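Local structure of adenosylmethionine-8-amino-7-oxononanoate aminotransferase (Methanocaldococcus jannaschii, 6ZHK) at residues 85-90 against 340-345; 116-121 against 310-315. The protein probably transfers the amino group of S-adenosylmethionine to 8-amino-7-oxononanoate in biotin biosynthesis, as a class-III aminotransferase that depends on pyridoxal 5'-phosphate. One frame throughout, in Å; residues are numbered along the deposited sequence.

Both contacts are buried and both touch the second subunit, but they differ in kind. Contact 1 sets the irregular chain 85-90 on the start of helix 343-358, about 23 Å from the centre of the chain, and relies on side-chain amides, a helix cap and one water. Contact 2, about 13 Å from that centre, joins the outermost strand of the large mixed sheet within this chain, 115-119, to its neighbour 311-315, and relies on regular backbone pairing with apolar side chains over it. Contact 2 is nested within the loop that contact 1 closes. The centres of the two contacts are about 13 Å apart and they meet directly: L345 CB packs on L310 CD1, and T340 lies against Y118 and E120.

Contact 1 of 2, residues 85-90 against 340-345; sequences ICHSTL and TGNQLL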
# COMPACT_ATOMS: atom_id res chain seq x y z
N ILE A 85 -9.40 16.64 10.97
CA ILE A 85 -9.39 15.20 11.18
C ILE A 85 -8.37 14.56 10.23
O ILE A 85 -8.33 14.91 9.05
CB ILE A 85 -10.80 14.60 10.99
CG1 ILE A 85 -10.80 13.10 11.29
CG2 ILE A 85 -11.34 14.94 9.59
CD1 ILE A 85 -12.25 12.49 11.19
N CYS A 86 -7.62 13.59 10.76
CA CYS A 86 -6.58 12.94 9.97
C CYS A 86 -7.18 11.82 9.12
O CYS A 86 -6.77 11.62 8.00
CB CYS A 86 -5.50 12.40 10.89
SG CYS A 86 -4.58 13.74 11.71
N HIS A 87 -8.12 11.07 9.69
CA HIS A 87 -8.64 9.95 8.93
C HIS A 87 -10.05 9.56 9.38
O HIS A 87 -10.28 9.17 10.51
CB HIS A 87 -7.74 8.72 9.06
CG HIS A 87 -8.30 7.62 8.21
ND1 HIS A 87 -8.24 7.63 6.81
CD2 HIS A 87 -8.96 6.51 8.58
CE1 HIS A 87 -8.87 6.55 6.33
NE2 HIS A 87 -9.34 5.86 7.42
N SER A 88 -10.94 9.51 8.41
CA SER A 88 -12.14 8.69 8.56
C SER A 88 -12.37 7.92 7.25
O SER A 88 -11.90 8.38 6.21
CB SER A 88 -13.35 9.55 8.95
OG SER A 88 -13.65 10.42 7.85
N THR A 89 -13.24 6.90 7.30
CA THR A 89 -13.33 5.89 6.25
C THR A 89 -14.03 6.40 4.99
O THR A 89 -15.01 7.21 5.05
CB THR A 89 -13.98 4.62 6.83
OG1 THR A 89 -13.69 3.56 5.94
CG2 THR A 89 -15.49 4.70 6.95
N LEU A 90 -13.67 5.77 3.88
CA LEU A 90 -14.48 5.79 2.66
C LEU A 90 -15.28 4.49 2.46
O LEU A 90 -15.94 4.34 1.44
CB LEU A 90 -13.57 6.06 1.45
CG LEU A 90 -13.52 7.52 1.00
CD1 LEU A 90 -12.93 8.42 2.02
CD2 LEU A 90 -12.76 7.68 -0.32
N THR A 340 -8.02 3.95 2.73
CA THR A 340 -8.45 4.47 1.40
C THR A 340 -9.02 5.90 1.56
O THR A 340 -9.92 6.15 2.39
CB THR A 340 -9.60 3.57 0.86
OG1 THR A 340 -9.04 2.25 0.66
CG2 THR A 340 -10.14 4.05 -0.49
N GLY A 341 -8.60 6.83 0.73
CA GLY A 341 -9.06 8.22 0.80
C GLY A 341 -8.69 9.01 2.07
O GLY A 341 -9.36 10.00 2.41
N ASN A 342 -7.62 8.64 2.78
CA ASN A 342 -7.25 9.30 4.03
C ASN A 342 -7.13 10.84 3.85
O ASN A 342 -6.57 11.31 2.86
CB ASN A 342 -5.89 8.72 4.48
CG ASN A 342 -5.23 9.54 5.55
OD1 ASN A 342 -4.59 10.54 5.29
ND2 ASN A 342 -5.23 9.00 6.76
N GLN A 343 -7.65 11.64 4.78
CA GLN A 343 -7.72 13.10 4.62
C GLN A 343 -6.34 13.77 4.52
O GLN A 343 -6.18 14.67 3.71
CB GLN A 343 -8.54 13.80 5.72
CG GLN A 343 -10.03 13.53 5.61
CD GLN A 343 -10.50 12.31 6.39
OE1 GLN A 343 -9.94 11.20 6.33
NE2 GLN A 343 -11.67 12.46 6.96
N LEU A 344 -5.38 13.36 5.36
CA LEU A 344 -4.03 13.92 5.21
C LEU A 344 -3.44 13.66 3.82
O LEU A 344 -2.89 14.58 3.18
CB LEU A 344 -3.12 13.39 6.31
CG LEU A 344 -3.59 13.71 7.73
CD1 LEU A 344 -2.54 13.22 8.72
CD2 LEU A 344 -3.92 15.27 7.94
N LEU A 345 -3.59 12.41 3.29
CA LEU A 345 -3.04 12.10 1.98
C LEU A 345 -3.70 13.02 0.98
O LEU A 345 -3.03 13.57 0.11
CB LEU A 345 -3.30 10.63 1.54
CG LEU A 345 -2.97 9.57 2.59
CD1 LEU A 345 -3.11 8.16 2.05
CD2 LEU A 345 -1.55 9.72 3.09
O HOH W 1 -11.16 4.41 4.07
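Residues 85-90 run nearly antiparallel to 340-344, their end-to-end directions 161° apart, and H87 CA lies 5.1 Å from N342 CA. The Q343 chain bends at chi2 (90°), and its amide meets S88 twice: S88 N donates to a lone pair of Q343 OE1 at 2.9 Å, while Q343 NE2 donates to S88 OG at 3.0 Å. Glutamine suits the place because one flat group offers both acceptor and donor. An alanine here would probably leave S88 N without its acceptor and S88 OG without this donor. The H87 ring crosses the N342 side chain obliquely, its plane 12° from the amide's, with N342 CA at its edge. C86 O takes weak bonds from Q343 N and L344 N, and C86 SG packs on L344 CD1 at 3.7 Å. N342 is the N-cap: OD1 accepts from L345 N at 2.9 Å, and ND2 donates to Y307 O of the second subunit. G341 has positive phi, and L90 CD2 lies 3.9 Å from its CA, where a side chain would collide. A water joins L90 N to T340 O. The Q343 amide thus pairs firmly with S88, while the helix's first N-H groups hold C86 O only weakly.

Contact 2 of 2, residues 116-121 against 310-315; sequences VFYSED and LAATLT
F117 O is gripped from two directions: T313 N donates to it along an almost straight bond (170°) at 2.8 Å, and a water donates to it at 2.8 Å. A312 CA adds a CH...O contact. The same water also donates to T313 OG1 and bonds to S119 OG, which chi1 of 60° sets between its own backbone N and carbonyl carbon. T313 OG1 in turn bonds to A125 O, so T313 ties this face to helix 122-140, on which S119 also packs.

The strands are antiparallel. Strand 311-315, antiparallel to both neighbours, is the reversed strand characteristic of the large-domain sheet in fold-type I PLP enzymes. F117 with T313 and S119 with A311 form hydrogen-bonded pairs, and A311 N reaches S119 O at 2.8 Å from well above the carbonyl plane. V116 with L314 and Y118 with A312 are non-hydrogen-bonded pairs, whose side chains share the face turned to helix 96-108. There V116 CG2 and L314 CG lie 3.8 Å apart, the two side chains side by side and pointing the same way. V116 CG1 sits 3.6 Å above one face of the Y118 ring, toward its rim, while A311 O lies at the ring's edge. The phenol reaches S98 O, giving its one polar atom a partner amid apolar neighbours.

F117 leads away from the partner strand and meets W22 of the second subunit edge-to-face. Alanine suits position 311, where D121 O already lies 3.4 Å from A311 CB. A second water donates to both E120 O and L310 O, bridging the two chains just beyond the paired strands.

Backbone pairing and bound water thus probably help to hold the chain just before G122 and A123, which are predicted to bind pyridoxal 5'-phosphate.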
# COMPACT_ATOMS: atom_id res chain seq x y z
N VAL A 116 -12.76 7.56 -9.77
CA VAL A 116 -11.51 7.57 -9.02
C VAL A 116 -11.63 6.54 -7.90
O VAL A 116 -12.59 6.62 -7.12
CB VAL A 116 -11.24 8.97 -8.38
CG1 VAL A 116 -10.09 8.90 -7.37
CG2 VAL A 116 -10.90 9.97 -9.46
N PHE A 117 -10.70 5.57 -7.85
CA PHE A 117 -10.64 4.62 -6.75
C PHE A 117 -9.28 4.85 -6.09
O PHE A 117 -8.24 4.63 -6.72
CB PHE A 117 -10.71 3.18 -7.31
CG PHE A 117 -10.97 2.17 -6.23
CD1 PHE A 117 -9.98 1.83 -5.31
CD2 PHE A 117 -12.23 1.60 -6.12
CE1 PHE A 117 -10.27 0.96 -4.25
CE2 PHE A 117 -12.51 0.71 -5.09
CZ PHE A 117 -11.55 0.43 -4.14
N TYR A 118 -9.26 5.19 -4.79
CA TYR A 118 -8.02 5.58 -4.14
C TYR A 118 -7.33 4.39 -3.48
O TYR A 118 -7.97 3.43 -3.09
CB TYR A 118 -8.33 6.51 -2.96
CG TYR A 118 -8.77 7.91 -3.39
CD1 TYR A 118 -7.87 8.78 -4.00
CD2 TYR A 118 -10.07 8.37 -3.13
CE1 TYR A 118 -8.26 10.07 -4.35
CE2 TYR A 118 -10.46 9.66 -3.45
CZ TYR A 118 -9.56 10.50 -4.09
OH TYR A 118 -9.88 11.78 -4.43
N SER A 119 -6.00 4.50 -3.34
CA SER A 119 -5.19 3.56 -2.59
C SER A 119 -3.95 4.33 -2.11
O SER A 119 -3.91 5.56 -2.25
CB SER A 119 -4.81 2.34 -3.42
OG SER A 119 -4.08 2.68 -4.58
N GLU A 120 -2.96 3.62 -1.57
CA GLU A 120 -1.81 4.29 -0.98
C GLU A 120 -0.58 4.28 -1.88
O GLU A 120 0.11 5.27 -1.91
CB GLU A 120 -1.43 3.68 0.37
CG GLU A 120 -2.39 4.10 1.46
CD GLU A 120 -3.78 3.51 1.37
OE1 GLU A 120 -3.88 2.24 1.27
OE2 GLU A 120 -4.75 4.32 1.31
N ASP A 121 -0.35 3.21 -2.66
CA ASP A 121 0.92 3.05 -3.38
C ASP A 121 0.58 2.69 -4.83
O ASP A 121 -0.46 2.07 -5.07
CB ASP A 121 1.76 1.90 -2.81
CG ASP A 121 2.18 2.20 -1.38
OD1 ASP A 121 2.40 3.40 -1.08
OD2 ASP A 121 2.29 1.25 -0.55
N LEU A 310 -0.04 8.59 -1.55
CA LEU A 310 -1.36 8.43 -2.15
C LEU A 310 -1.26 7.85 -3.55
O LEU A 310 -0.35 8.19 -4.30
CB LEU A 310 -2.08 9.79 -2.18
CG LEU A 310 -3.55 9.72 -2.64
CD1 LEU A 310 -4.36 8.88 -1.65
CD2 LEU A 310 -4.11 11.14 -2.69
N ALA A 311 -2.20 6.96 -3.89
CA ALA A 311 -2.30 6.54 -5.27
C ALA A 311 -3.76 6.55 -5.70
O ALA A 311 -4.67 6.68 -4.87
CB ALA A 311 -1.62 5.23 -5.45
N ALA A 312 -3.99 6.51 -7.02
CA ALA A 312 -5.36 6.45 -7.54
C ALA A 312 -5.42 5.60 -8.80
O ALA A 312 -4.47 5.56 -9.61
CB ALA A 312 -5.79 7.88 -7.88
N THR A 313 -6.55 4.90 -8.98
CA THR A 313 -6.80 4.21 -10.23
C THR A 313 -8.04 4.85 -10.85
O THR A 313 -9.10 4.84 -10.26
CB THR A 313 -7.08 2.72 -9.93
OG1 THR A 313 -5.99 2.21 -9.14
CG2 THR A 313 -7.27 1.91 -11.19
N LEU A 314 -7.89 5.45 -12.01
CA LEU A 314 -9.02 6.10 -12.64
C LEU A 314 -9.54 5.21 -13.79
O LEU A 314 -8.75 4.64 -14.53
CB LEU A 314 -8.51 7.44 -13.22
CG LEU A 314 -8.65 8.60 -12.25
CD1 LEU A 314 -7.69 8.49 -11.06
CD2 LEU A 314 -8.66 9.96 -12.96
N THR A 315 -10.87 5.17 -13.98
CA THR A 315 -11.48 4.33 -15.01
C THR A 315 -12.60 5.11 -15.73
O THR A 315 -12.99 6.22 -15.32
CB THR A 315 -12.09 3.03 -14.45
OG1 THR A 315 -13.32 3.37 -13.81
CG2 THR A 315 -11.27 2.39 -13.34
O HOH W 2 -5.93 3.11 -6.52
O HOH W 3 1.93 6.56 -3.64